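Local coordinates for rhamnosidase B (Bacillus sp., PDB 2OKX), which hydrolyses terminal alpha-L-rhamnosyl residues from glycosides, as a family 78 glycoside hydrolase, at residues A[543-556]-A[825-839]. Sequence-based numbering, arbitrary orientation.
Sequences DALLNATWEISRHT and RRNYGQMLRYDATTC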
ATOM      1  N   ASP A 543      18.360 -27.390   0.132  1.00 15.57           N
ATOM      2  CA  ASP A 543      18.896 -26.209   0.798  1.00 14.79           C
ATOM      3  C   ASP A 543      17.795 -25.533   1.626  1.00 14.57           C
ATOM      4  O   ASP A 543      16.921 -24.862   1.083  1.00 13.48           O
ATOM      5  CB  ASP A 543      19.440 -25.234  -0.252  1.00 13.96           C
ATOM      6  CG  ASP A 543      20.170 -24.051   0.363  1.00 17.19           C
ATOM      7  OD1 ASP A 543      19.768 -23.597   1.452  1.00 20.96           O
ATOM      8  OD2 ASP A 543      21.139 -23.562  -0.254  1.00 18.79           O
ATOM      9  N   ALA A 544      17.848 -25.711   2.940  1.00 14.48           N
ATOM     10  CA  ALA A 544      16.851 -25.127   3.836  1.00 15.29           C
ATOM     11  C   ALA A 544      16.749 -23.603   3.741  1.00 14.31           C
ATOM     12  O   ALA A 544      15.673 -23.039   3.933  1.00 13.45           O
ATOM     13  CB  ALA A 544      17.141 -25.544   5.276  1.00 14.76           C
ATOM     14  N   LEU A 545      17.859 -22.928   3.455  1.00 14.25           N
ATOM     15  CA  LEU A 545      17.825 -21.470   3.337  1.00 14.93           C
ATOM     16  C   LEU A 545      16.960 -21.078   2.139  1.00 15.92           C
ATOM     17  O   LEU A 545      16.109 -20.184   2.230  1.00 14.68           O
ATOM     18  CB  LEU A 545      19.245 -20.910   3.181  1.00 15.01           C
ATOM     19  CG  LEU A 545      19.397 -19.418   2.848  1.00 17.80           C
ATOM     20  CD1 LEU A 545      18.569 -18.576   3.810  1.00 20.45           C
ATOM     21  CD2 LEU A 545      20.869 -19.020   2.930  1.00 18.01           C
ATOM     22  N   LEU A 546      17.165 -21.753   1.012  1.00 14.11           N
ATOM     23  CA  LEU A 546      16.368 -21.457  -0.168  1.00 14.59           C
ATOM     24  C   LEU A 546      14.892 -21.740   0.110  1.00 13.43           C
ATOM     25  O   LEU A 546      14.028 -20.991  -0.337  1.00 15.26           O
ATOM     26  CB  LEU A 546      16.855 -22.281  -1.365  1.00 14.94           C
ATOM     27  CG  LEU A 546      18.233 -21.858  -1.895  1.00 15.04           C
ATOM     28  CD1 LEU A 546      18.643 -22.765  -3.072  1.00 15.42           C
ATOM     29  CD2 LEU A 546      18.180 -20.401  -2.345  1.00 14.23           C
ATOM     30  N   ASN A 547      14.604 -22.810   0.850  1.00 12.65           N
ATOM     31  CA  ASN A 547      13.217 -23.143   1.183  1.00 14.10           C
ATOM     32  C   ASN A 547      12.570 -22.002   1.959  1.00 15.84           C
ATOM     33  O   ASN A 547      11.408 -21.658   1.730  1.00 14.81           O
ATOM     34  CB  ASN A 547      13.136 -24.407   2.035  1.00 12.91           C
ATOM     35  CG  ASN A 547      13.539 -25.642   1.272  1.00 15.00           C
ATOM     36  OD1 ASN A 547      13.608 -25.625   0.042  1.00 13.44           O
ATOM     37  ND2 ASN A 547      13.801 -26.727   1.995  1.00 12.73           N
ATOM     38  N   ALA A 548      13.331 -21.420   2.880  1.00 13.40           N
ATOM     39  CA  ALA A 548      12.821 -20.318   3.685  1.00 15.24           C
ATOM     40  C   ALA A 548      12.615 -19.068   2.835  1.00 15.26           C
ATOM     41  O   ALA A 548      11.670 -18.319   3.061  1.00 17.49           O
ATOM     42  CB  ALA A 548      13.782 -20.025   4.838  1.00 15.50           C
ATOM     43  N   THR A 549      13.490 -18.836   1.856  1.00 14.73           N
ATOM     44  CA  THR A 549      13.348 -17.658   1.012  1.00 14.52           C
ATOM     45  C   THR A 549      12.094 -17.804   0.162  1.00 14.72           C
ATOM     46  O   THR A 549      11.414 -16.817  -0.118  1.00 13.70           O
ATOM     47  CB  THR A 549      14.580 -17.423   0.082  1.00 16.45           C
ATOM     48  OG1 THR A 549      14.638 -18.441  -0.924  1.00 20.78           O
ATOM     49  CG2 THR A 549      15.877 -17.437   0.892  1.00 14.59           C
ATOM     50  N   TRP A 550      11.784 -19.036  -0.235  1.00 11.67           N
ATOM     51  CA  TRP A 550      10.588 -19.296  -1.038  1.00 13.22           C
ATOM     52  C   TRP A 550       9.354 -19.049  -0.168  1.00 13.85           C
ATOM     53  O   TRP A 550       8.367 -18.457  -0.607  1.00 14.52           O
ATOM     54  CB  TRP A 550      10.573 -20.752  -1.534  1.00 12.21           C
ATOM     55  CG  TRP A 550       9.527 -21.002  -2.596  1.00 12.36           C
ATOM     56  CD1 TRP A 550       9.676 -20.854  -3.955  1.00 12.95           C
ATOM     57  CD2 TRP A 550       8.164 -21.388  -2.384  1.00 14.38           C
ATOM     58  NE1 TRP A 550       8.487 -21.127  -4.596  1.00 14.44           N
ATOM     59  CE2 TRP A 550       7.543 -21.456  -3.656  1.00 13.71           C
ATOM     60  CE3 TRP A 550       7.402 -21.677  -1.243  1.00 15.65           C
ATOM     61  CZ2 TRP A 550       6.199 -21.806  -3.814  1.00 14.52           C
ATOM     62  CZ3 TRP A 550       6.064 -22.024  -1.402  1.00 17.56           C
ATOM     63  CH2 TRP A 550       5.478 -22.085  -2.677  1.00 15.25           C
ATOM     64  N   GLU A 551       9.424 -19.518   1.072  1.00 13.76           N
ATOM     65  CA  GLU A 551       8.336 -19.370   2.029  1.00 17.04           C
ATOM     66  C   GLU A 551       7.980 -17.894   2.256  1.00 14.96           C
ATOM     67  O   GLU A 551       6.815 -17.520   2.188  1.00 15.50           O
ATOM     68  CB  GLU A 551       8.741 -20.034   3.351  1.00 19.53           C
ATOM     69  CG  GLU A 551       7.625 -20.211   4.358  1.00 30.87           C
ATOM     70  CD  GLU A 551       6.534 -21.149   3.870  1.00 35.49           C
ATOM     71  OE1 GLU A 551       6.859 -22.188   3.254  1.00 36.96           O
ATOM     72  OE2 GLU A 551       5.350 -20.850   4.118  1.00 40.48           O
ATOM     73  N   ILE A 552       8.969 -17.043   2.514  1.00 14.83           N
ATOM     74  CA  ILE A 552       8.639 -15.638   2.735  1.00 16.17           C
ATOM     75  C   ILE A 552       8.211 -14.952   1.441  1.00 15.21           C
ATOM     76  O   ILE A 552       7.426 -14.003   1.469  1.00 16.29           O
ATOM     77  CB  ILE A 552       9.801 -14.845   3.402  1.00 15.62           C
ATOM     78  CG1 ILE A 552      11.020 -14.776   2.488  1.00 15.88           C
ATOM     79  CG2 ILE A 552      10.159 -15.491   4.731  1.00 16.42           C
ATOM     80  CD1 ILE A 552      12.116 -13.853   3.031  1.00 18.43           C
ATOM     81  N   SER A 553       8.708 -15.435   0.305  1.00 13.31           N
ATOM     82  CA  SER A 553       8.322 -14.854  -0.978  1.00 13.82           C
ATOM     83  C   SER A 553       6.843 -15.140  -1.235  1.00 13.33           C
ATOM     84  O   SER A 553       6.109 -14.290  -1.737  1.00 16.26           O
ATOM     85  CB  SER A 553       9.166 -15.441  -2.119  1.00 15.56           C
ATOM     86  OG  SER A 553      10.523 -15.027  -2.029  1.00 15.78           O
ATOM     87  N   ARG A 554       6.411 -16.349  -0.892  1.00 13.52           N
ATOM     88  CA  ARG A 554       5.019 -16.744  -1.079  1.00 14.05           C
ATOM     89  C   ARG A 554       4.127 -15.914  -0.146  1.00 14.78           C
ATOM     90  O   ARG A 554       3.076 -15.415  -0.551  1.00 14.49           O
ATOM     91  CB  ARG A 554       4.861 -18.237  -0.763  1.00 14.89           C
ATOM     92  CG  ARG A 554       3.562 -18.888  -1.240  1.00 20.57           C
ATOM     93  CD  ARG A 554       2.642 -19.285  -0.089  1.00 21.78           C
ATOM     94  NE  ARG A 554       3.281 -20.122   0.934  1.00 21.63           N
ATOM     95  CZ  ARG A 554       3.349 -21.452   0.927  1.00 20.29           C
ATOM     96  NH1 ARG A 554       3.957 -22.080   1.927  1.00 21.21           N
ATOM     97  NH2 ARG A 554       2.813 -22.163  -0.056  1.00 21.18           N
ATOM     98  N   HIS A 555       4.545 -15.771   1.107  1.00 14.19           N
ATOM     99  CA  HIS A 555       3.749 -15.008   2.064  1.00 15.49           C
ATOM    100  C   HIS A 555       3.639 -13.537   1.660  1.00 16.02           C
ATOM    101  O   HIS A 555       2.575 -12.931   1.774  1.00 15.99           O
ATOM    102  CB  HIS A 555       4.343 -15.120   3.469  1.00 14.72           C
ATOM    103  CG  HIS A 555       3.442 -14.589   4.537  1.00 20.09           C
ATOM    104  ND1 HIS A 555       2.148 -15.034   4.702  1.00 20.63           N
ATOM    105  CD2 HIS A 555       3.635 -13.636   5.480  1.00 20.22           C
ATOM    106  CE1 HIS A 555       1.582 -14.376   5.699  1.00 20.84           C
ATOM    107  NE2 HIS A 555       2.464 -13.523   6.188  1.00 17.84           N
ATOM    108  N   THR A 556       4.739 -12.965   1.182  1.00 16.58           N
ATOM    109  CA  THR A 556       4.745 -11.566   0.762  1.00 16.41           C
ATOM    110  C   THR A 556       3.731 -11.349  -0.365  1.00 17.93           C
ATOM    111  O   THR A 556       2.980 -10.375  -0.373  1.00 15.29           O
ATOM    112  CB  THR A 556       6.130 -11.145   0.239  1.00 16.68           C
ATOM    113  OG1 THR A 556       7.119 -11.404   1.240  1.00 15.44           O
ATOM    114  CG2 THR A 556       6.139  -9.654  -0.112  1.00 17.27           C
ATOM    115  N   ARG A 825      20.750 -16.525  -1.762  1.00 18.37           N
ATOM    116  CA  ARG A 825      21.180 -16.932  -0.429  1.00 18.43           C
ATOM    117  C   ARG A 825      21.703 -15.745   0.378  1.00 18.98           C
ATOM    118  O   ARG A 825      21.331 -15.564   1.533  1.00 18.99           O
ATOM    119  CB  ARG A 825      22.275 -17.996  -0.526  1.00 18.17           C
ATOM    120  CG  ARG A 825      21.764 -19.364  -0.950  1.00 18.50           C
ATOM    121  CD  ARG A 825      22.869 -20.225  -1.527  1.00 19.59           C
ATOM    122  NE  ARG A 825      22.396 -21.581  -1.793  1.00 19.56           N
ATOM    123  CZ  ARG A 825      22.889 -22.378  -2.734  1.00 20.68           C
ATOM    124  NH1 ARG A 825      23.875 -21.960  -3.519  1.00 20.30           N
ATOM    125  NH2 ARG A 825      22.400 -23.601  -2.879  1.00 18.42           N
ATOM    126  N   ARG A 826      22.559 -14.940  -0.238  1.00 18.62           N
ATOM    127  CA  ARG A 826      23.138 -13.789   0.442  1.00 21.83           C
ATOM    128  C   ARG A 826      22.126 -12.691   0.739  1.00 21.81           C
ATOM    129  O   ARG A 826      21.967 -12.269   1.888  1.00 21.10           O
ATOM    130  CB  ARG A 826      24.291 -13.206  -0.387  0.54 22.72           C
ATOM    131  CG  ARG A 826      24.800 -11.862   0.129  0.54 26.97           C
ATOM    132  CD  ARG A 826      26.075 -11.392  -0.579  0.54 28.88           C
ATOM    133  NE  ARG A 826      25.992 -11.486  -2.035  0.54 31.37           N
ATOM    134  CZ  ARG A 826      26.374 -12.550  -2.736  0.54 31.68           C
ATOM    135  NH1 ARG A 826      26.868 -13.610  -2.112  0.54 32.30           N
ATOM    136  NH2 ARG A 826      26.260 -12.555  -4.057  0.54 32.00           N
ATOM    137  N   ASN A 827      21.433 -12.243  -0.299  1.00 20.20           N
ATOM    138  CA  ASN A 827      20.483 -11.153  -0.162  1.00 22.59           C
ATOM    139  C   ASN A 827      19.187 -11.428   0.571  1.00 22.90           C
ATOM    140  O   ASN A 827      18.703 -10.572   1.311  1.00 22.23           O
ATOM    141  CB  ASN A 827      20.210 -10.548  -1.535  1.00 24.20           C
ATOM    142  CG  ASN A 827      21.397  -9.765  -2.048  1.00 29.64           C
ATOM    143  OD1 ASN A 827      21.970  -8.958  -1.316  1.00 30.97           O
ATOM    144  ND2 ASN A 827      21.777  -9.994  -3.300  1.00 28.08           N
ATOM    145  N   TYR A 828      18.611 -12.605   0.372  1.00 20.18           N
ATOM    146  CA  TYR A 828      17.388 -12.922   1.082  1.00 19.29           C
ATOM    147  C   TYR A 828      17.773 -13.519   2.429  1.00 18.88           C
ATOM    148  O   TYR A 828      17.026 -13.412   3.403  1.00 17.82           O
ATOM    149  CB  TYR A 828      16.527 -13.872   0.249  1.00 18.47           C
ATOM    150  CG  TYR A 828      15.895 -13.165  -0.929  1.00 17.31           C
ATOM    151  CD1 TYR A 828      14.605 -12.635  -0.839  1.00 17.62           C
ATOM    152  CD2 TYR A 828      16.604 -12.976  -2.122  1.00 16.37           C
ATOM    153  CE1 TYR A 828      14.038 -11.932  -1.905  1.00 15.73           C
ATOM    154  CE2 TYR A 828      16.048 -12.277  -3.189  1.00 15.11           C
ATOM    155  CZ  TYR A 828      14.767 -11.759  -3.075  1.00 16.52           C
ATOM    156  OH  TYR A 828      14.212 -11.067  -4.128  1.00 16.29           O
ATOM    157  N   GLY A 829      18.955 -14.126   2.488  1.00 18.14           N
ATOM    158  CA  GLY A 829      19.425 -14.688   3.743  1.00 16.97           C
ATOM    159  C   GLY A 829      19.584 -13.591   4.793  1.00 18.25           C
ATOM    160  O   GLY A 829      19.334 -13.809   5.980  1.00 17.97           O
ATOM    161  N   GLN A 830      19.997 -12.403   4.359  1.00 18.11           N
ATOM    162  CA  GLN A 830      20.175 -11.287   5.284  1.00 19.32           C
ATOM    163  C   GLN A 830      18.818 -10.854   5.852  1.00 19.85           C
ATOM    164  O   GLN A 830      18.732 -10.380   6.983  1.00 18.84           O
ATOM    165  CB  GLN A 830      20.857 -10.107   4.584  1.00 21.02           C
ATOM    166  CG  GLN A 830      19.948  -9.295   3.676  1.00 27.81           C
ATOM    167  CD  GLN A 830      20.653  -8.095   3.058  1.00 30.79           C
ATOM    168  OE1 GLN A 830      21.332  -7.336   3.750  1.00 29.07           O
ATOM    169  NE2 GLN A 830      20.485  -7.916   1.748  1.00 31.06           N
ATOM    170  N   MET A 831      17.758 -11.021   5.066  1.00 18.06           N
ATOM    171  CA  MET A 831      16.417 -10.667   5.526  1.00 17.42           C
ATOM    172  C   MET A 831      16.029 -11.635   6.634  1.00 16.23           C
ATOM    173  O   MET A 831      15.533 -11.231   7.687  1.00 15.49           O
ATOM    174  CB  MET A 831      15.403 -10.783   4.387  1.00 17.56           C
ATOM    175  CG  MET A 831      15.606  -9.787   3.268  1.00 18.28           C
ATOM    176  SD  MET A 831      14.362  -9.996   1.994  1.00 18.89           S
ATOM    177  CE  MET A 831      15.206  -9.276   0.574  1.00 19.33           C
ATOM    178  N   LEU A 832      16.263 -12.920   6.383  1.00 16.72           N
ATOM    179  CA  LEU A 832      15.948 -13.962   7.347  1.00 17.38           C
ATOM    180  C   LEU A 832      16.773 -13.825   8.627  1.00 17.49           C
ATOM    181  O   LEU A 832      16.332 -14.232   9.706  1.00 18.60           O
ATOM    182  CB  LEU A 832      16.182 -15.338   6.716  1.00 15.83           C
ATOM    183  CG  LEU A 832      15.172 -15.688   5.617  1.00 18.46           C
ATOM    184  CD1 LEU A 832      15.673 -16.870   4.791  1.00 16.28           C
ATOM    185  CD2 LEU A 832      13.826 -15.996   6.259  1.00 17.82           C
ATOM    186  N   ARG A 833      17.968 -13.256   8.506  1.00 16.96           N
ATOM    187  CA  ARG A 833      18.825 -13.079   9.671  1.00 16.97           C
ATOM    188  C   ARG A 833      18.093 -12.203  10.683  1.00 17.96           C
ATOM    189  O   ARG A 833      18.198 -12.417  11.889  1.00 18.24           O
ATOM    190  CB  ARG A 833      20.157 -12.434   9.274  1.00 17.58           C
ATOM    191  CG  ARG A 833      21.173 -12.335  10.423  1.00 17.14           C
ATOM    192  CD  ARG A 833      21.082 -10.998  11.173  1.00 18.91           C
ATOM    193  NE  ARG A 833      21.969 -10.966  12.341  1.00 19.28           N
ATOM    194  CZ  ARG A 833      21.689 -11.534  13.511  1.00 20.88           C
ATOM    195  NH1 ARG A 833      20.541 -12.178  13.682  1.00 19.14           N
ATOM    196  NH2 ARG A 833      22.555 -11.463  14.514  1.00 18.97           N
ATOM    197  N   TYR A 834      17.341 -11.227  10.183  1.00 18.86           N
ATOM    198  CA  TYR A 834      16.589 -10.329  11.052  1.00 21.01           C
ATOM    199  C   TYR A 834      15.151 -10.797  11.268  1.00 20.31           C
ATOM    200  O   TYR A 834      14.263 -10.003  11.575  1.00 21.26           O
ATOM    201  CB  TYR A 834      16.613  -8.902  10.488  1.00 21.77           C
ATOM    202  CG  TYR A 834      17.997  -8.290  10.525  1.00 25.36           C
ATOM    203  CD1 TYR A 834      18.838  -8.339   9.412  1.00 27.39           C
ATOM    204  CD2 TYR A 834      18.490  -7.723  11.696  1.00 27.62           C
ATOM    205  CE1 TYR A 834      20.142  -7.841   9.467  1.00 29.06           C
ATOM    206  CE2 TYR A 834      19.791  -7.222  11.762  1.00 31.52           C
ATOM    207  CZ  TYR A 834      20.610  -7.288  10.647  1.00 31.54           C
ATOM    208  OH  TYR A 834      21.904  -6.823  10.725  1.00 36.62           O
ATOM    209  N   ASP A 835      14.939 -12.099  11.106  1.00 19.69           N
ATOM    210  CA  ASP A 835      13.635 -12.731  11.306  1.00 19.64           C
ATOM    211  C   ASP A 835      12.513 -12.226  10.398  1.00 19.29           C
ATOM    212  O   ASP A 835      11.355 -12.162  10.806  1.00 16.50           O
ATOM    213  CB  ASP A 835      13.218 -12.600  12.779  1.00 19.83           C
ATOM    214  CG  ASP A 835      12.085 -13.540  13.154  1.00 22.74           C
ATOM    215  OD1 ASP A 835      12.034 -14.660  12.606  1.00 21.89           O
ATOM    216  OD2 ASP A 835      11.252 -13.169  14.007  1.00 22.95           O
ATOM    217  N   ALA A 836      12.852 -11.878   9.163  1.00 18.51           N
ATOM    218  CA  ALA A 836      11.845 -11.410   8.220  1.00 20.02           C
ATOM    219  C   ALA A 836      10.871 -12.549   7.901  1.00 20.18           C
ATOM    220  O   ALA A 836      11.262 -13.715   7.838  1.00 20.68           O
ATOM    221  CB  ALA A 836      12.515 -10.921   6.932  1.00 18.92           C
ATOM    222  N   THR A 837       9.599 -12.214   7.720  1.00 18.21           N
ATOM    223  CA  THR A 837       8.609 -13.226   7.377  1.00 17.35           C
ATOM    224  C   THR A 837       8.031 -12.859   6.016  1.00 16.98           C
ATOM    225  O   THR A 837       7.144 -13.537   5.499  1.00 17.23           O
ATOM    226  CB  THR A 837       7.482 -13.307   8.439  1.00 18.74           C
ATOM    227  OG1 THR A 837       6.967 -11.997   8.705  1.00 17.70           O
ATOM    228  CG2 THR A 837       8.018 -13.918   9.735  1.00 20.47           C
ATOM    229  N   THR A 838       8.559 -11.773   5.456  1.00 16.40           N
ATOM    230  CA  THR A 838       8.168 -11.257   4.148  1.00 18.18           C
ATOM    231  C   THR A 838       9.401 -10.603   3.521  1.00 18.37           C
ATOM    232  O   THR A 838      10.393 -10.357   4.208  1.00 17.87           O
ATOM    233  CB  THR A 838       7.025 -10.206   4.258  1.00 18.52           C
ATOM    234  OG1 THR A 838       7.395  -9.183   5.191  1.00 19.77           O
ATOM    235  CG2 THR A 838       5.738 -10.864   4.730  1.00 17.62           C
ATOM    236  N   CYS A 839       9.339 -10.319   2.222  1.00 17.73           N
ATOM    237  CA  CYS A 839      10.462  -9.717   1.509  1.00 17.31           C
ATOM    238  C   CYS A 839      10.509  -8.197   1.589  1.00 18.25           C
ATOM    239  O   CYS A 839       9.520  -7.511   1.307  1.00 17.64           O
ATOM    240  CB  CYS A 839      10.429 -10.147   0.042  1.00 16.41           C
ATOM    241  SG  CYS A 839      10.420 -11.939  -0.142  1.00 17.87           S
TER
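D543 and R825 meet through a side-on grip in which NE and NH2 of the guanidinium both donate to a single carboxylate oxygen. R825 NE lies 2.8 Å from D543 OD2, and R825 NH2 is 2.9 Å from the same atom. The carboxylate and guanidinium planes are 19° apart, nearly coplanar. The R825 chain runs extended from CG to NE, carrying the charge past L546, whose CD2 packs on its CG. Aspartate suits the N-cap because its short side chain brings OD1 back to the N-H groups of L546 and, weakly, L545, while its second oxygen, OD2, takes the arginine. An alanine in place of R825 would probably leave D543 OD2 without its charged mate, and D897, the second partner of NH2, likewise.

Further along, L832 is a knob among L545, A548, T549 and I552. Its CD1 touches L545 CD1 at 3.5 Å and A548 CB at 3.7 Å; the small alanine lets the branch approach the helix. I552 lays CG2 against the T837 carbonyl carbon, 3.6 Å away, while its CG1 rests against C839 SG.

At the far end T556 OG1, anti to its own carbonyl carbon, donates to I552 O and accepts from C839 N at 2.7 Å and 158°. Thus helix segments 544-556 and 825-833, crossing at 72°, are joined by a knob-into-hole contact within the helical (alpha/alpha)6-barrel domain of GH78 rhamnosidases.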